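Local coordinates for protein ECF RNA polymerase sigma factor SigD (Mycobacterium tuberculosis, PDB 3VFZ) that probably acts as an alternative sigma factor directing RNA polymerase to specific promoters, this chain being its domain 4, which binds the -35 element, at residues 30-35 with 69-74. Residues are numbered along the deposited sequence; the frame is centred on the assembly and turned at random.
Sequences EILPAK and HRALQR
L32 lies across from A71, their CA atoms 6.7 Å apart, where the loop joining helices 21-29 and 34-46 runs beside the last helix, 61-80, of this sigma-70 region 4 domain. Helix 61-80 begins within the helix-turn-helix inferred by similarity, where it would be the recognition helix; A71 and R74 lie just past that motif, an example of an interhelical loop packing against the middle of a long helix. The leucine supplies the apolar centre. Its chi1 of -58° sets CG anti to the carbonyl carbon, beside the backbone N, and from there the methyls part: CD1 meets A71 CB at 4.1 Å, while CD2 lies 3.8 Å from both CB and CD of R74. L32 also touches R37 and L40 of helix 34-46, and A71 touches Q36, which ties the loop, that helix and the last one together. R74 runs past L32 in the opposite direction, then bends at chi3 (126°), taking its guanidinium over the loop. P33, the N-cap residue of helix 34-46, approaches that group obliquely through CD. No hydrogen bond spans the two segments: the carbonyl of I31 sits over one guanidinium face, its O 3.4 Å from R74 NH1 at a poor angle, and I31 CG2 lies 3.7 Å from the same nitrogen.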
loop_
_atom_site.group_PDB
_atom_site.type_symbol
_atom_site.label_atom_id
_atom_site.label_comp_id
_atom_site.label_asym_id
_atom_site.label_seq_id
_atom_site.Cartn_x
_atom_site.Cartn_y
_atom_site.Cartn_z
ATOM N N GLU A 30 -5.487 -7.938 -1.208
ATOM C CA GLU A 30 -6.887 -8.022 -0.776
ATOM C C GLU A 30 -7.002 -8.242 0.733
ATOM O O GLU A 30 -8.093 -8.210 1.294
ATOM C CB GLU A 30 -7.644 -9.115 -1.542
ATOM C CG GLU A 30 -8.043 -8.726 -2.957
ATOM C CD GLU A 30 -9.040 -9.695 -3.575
ATOM O OE1 GLU A 30 -8.628 -10.804 -3.985
ATOM O OE2 GLU A 30 -10.238 -9.349 -3.648
ATOM N N ILE A 31 -5.859 -8.461 1.379
ATOM C CA ILE A 31 -5.781 -8.636 2.821
ATOM C C ILE A 31 -5.749 -7.274 3.543
ATOM O O ILE A 31 -6.091 -7.175 4.724
ATOM C CB ILE A 31 -4.510 -9.452 3.174
ATOM C CG1 ILE A 31 -4.877 -10.792 3.810
ATOM C CG2 ILE A 31 -3.533 -8.634 4.015
ATOM C CD1 ILE A 31 -5.574 -11.739 2.852
ATOM N N LEU A 32 -5.344 -6.233 2.817
ATOM C CA LEU A 32 -5.187 -4.881 3.358
ATOM C C LEU A 32 -6.473 -4.073 3.246
ATOM O O LEU A 32 -7.306 -4.352 2.385
ATOM C CB LEU A 32 -4.112 -4.128 2.559
ATOM C CG LEU A 32 -2.709 -4.720 2.489
ATOM C CD1 LEU A 32 -1.830 -3.889 1.546
ATOM C CD2 LEU A 32 -2.124 -4.791 3.893
ATOM N N PRO A 33 -6.616 -3.039 4.096
ATOM C CA PRO A 33 -7.682 -2.047 3.901
ATOM C C PRO A 33 -7.531 -1.430 2.519
ATOM O O PRO A 33 -6.402 -1.280 2.030
ATOM C CB PRO A 33 -7.382 -0.989 4.969
ATOM C CG PRO A 33 -6.580 -1.702 6.002
ATOM C CD PRO A 33 -5.775 -2.732 5.266
ATOM N N ALA A 34 -8.653 -1.083 1.896
ATOM C CA ALA A 34 -8.650 -0.482 0.578
ATOM C C ALA A 34 -7.632 0.653 0.448
ATOM O O ALA A 34 -6.925 0.750 -0.551
ATOM C CB ALA A 34 -10.064 0.026 0.232
ATOM N N LYS A 35 -7.565 1.510 1.460
ATOM C CA LYS A 35 -6.731 2.706 1.390
ATOM C C LYS A 35 -5.252 2.356 1.295
ATOM O O LYS A 35 -4.486 3.026 0.611
ATOM C CB LYS A 35 -6.981 3.593 2.613
ATOM C CG LYS A 35 -6.011 4.751 2.743
ATOM C CD LYS A 35 -6.736 6.032 3.113
ATOM C CE LYS A 35 -7.751 6.398 2.044
ATOM N NZ LYS A 35 -8.515 7.634 2.375
ATOM N N HIS A 69 3.603 2.044 6.567
ATOM C CA HIS A 69 4.144 1.239 7.664
ATOM C C HIS A 69 3.181 0.126 8.062
ATOM O O HIS A 69 3.579 -1.036 8.183
ATOM C CB HIS A 69 4.479 2.118 8.872
ATOM C CG HIS A 69 5.731 2.920 8.704
ATOM N ND1 HIS A 69 6.969 2.338 8.533
ATOM C CD2 HIS A 69 5.939 4.259 8.695
ATOM C CE1 HIS A 69 7.886 3.284 8.417
ATOM N NE2 HIS A 69 7.286 4.459 8.511
ATOM N N ARG A 70 1.911 0.469 8.261
ATOM C CA ARG A 70 0.923 -0.535 8.653
ATOM C C ARG A 70 0.777 -1.610 7.572
ATOM O O ARG A 70 0.654 -2.801 7.873
ATOM C CB ARG A 70 -0.428 0.119 8.927
ATOM C CG ARG A 70 -0.377 1.091 10.108
ATOM C CD ARG A 70 -1.738 1.360 10.697
ATOM N NE ARG A 70 -1.691 2.410 11.718
ATOM C CZ ARG A 70 -1.005 2.331 12.858
ATOM N NH1 ARG A 70 -0.289 1.250 13.140
ATOM N NH2 ARG A 70 -1.034 3.342 13.718
ATOM N N ALA A 71 0.789 -1.183 6.315
ATOM C CA ALA A 71 0.666 -2.125 5.199
ATOM C C ALA A 71 1.828 -3.104 5.108
ATOM O O ALA A 71 1.626 -4.303 4.949
ATOM C CB ALA A 71 0.510 -1.381 3.876
ATOM N N LEU A 72 3.055 -2.601 5.168
ATOM C CA LEU A 72 4.202 -3.492 5.017
ATOM C C LEU A 72 4.253 -4.513 6.150
ATOM O O LEU A 72 4.674 -5.658 5.952
ATOM C CB LEU A 72 5.505 -2.706 4.944
ATOM C CG LEU A 72 5.631 -1.770 3.744
ATOM C CD1 LEU A 72 7.082 -1.432 3.505
ATOM C CD2 LEU A 72 5.026 -2.399 2.504
ATOM N N GLN A 73 3.817 -4.096 7.333
ATOM C CA GLN A 73 3.811 -4.989 8.480
ATOM C C GLN A 73 2.804 -6.128 8.299
ATOM O O GLN A 73 3.119 -7.286 8.593
ATOM C CB GLN A 73 3.537 -4.224 9.779
ATOM C CG GLN A 73 3.611 -5.093 11.024
ATOM C CD GLN A 73 4.981 -5.725 11.199
ATOM O OE1 GLN A 73 5.140 -6.944 11.089
ATOM N NE2 GLN A 73 5.980 -4.894 11.463
ATOM N N ARG A 74 1.601 -5.807 7.824
ATOM C CA ARG A 74 0.589 -6.827 7.549
ATOM C C ARG A 74 1.081 -7.758 6.445
ATOM O O ARG A 74 0.948 -8.975 6.542
ATOM C CB ARG A 74 -0.753 -6.200 7.123
ATOM C CG ARG A 74 -1.548 -5.525 8.228
ATOM C CD ARG A 74 -2.746 -4.775 7.620
ATOM N NE ARG A 74 -4.036 -5.133 8.214
ATOM C CZ ARG A 74 -4.632 -6.318 8.082
ATOM N NH1 ARG A 74 -4.051 -7.292 7.391
ATOM N NH2 ARG A 74 -5.808 -6.537 8.658
#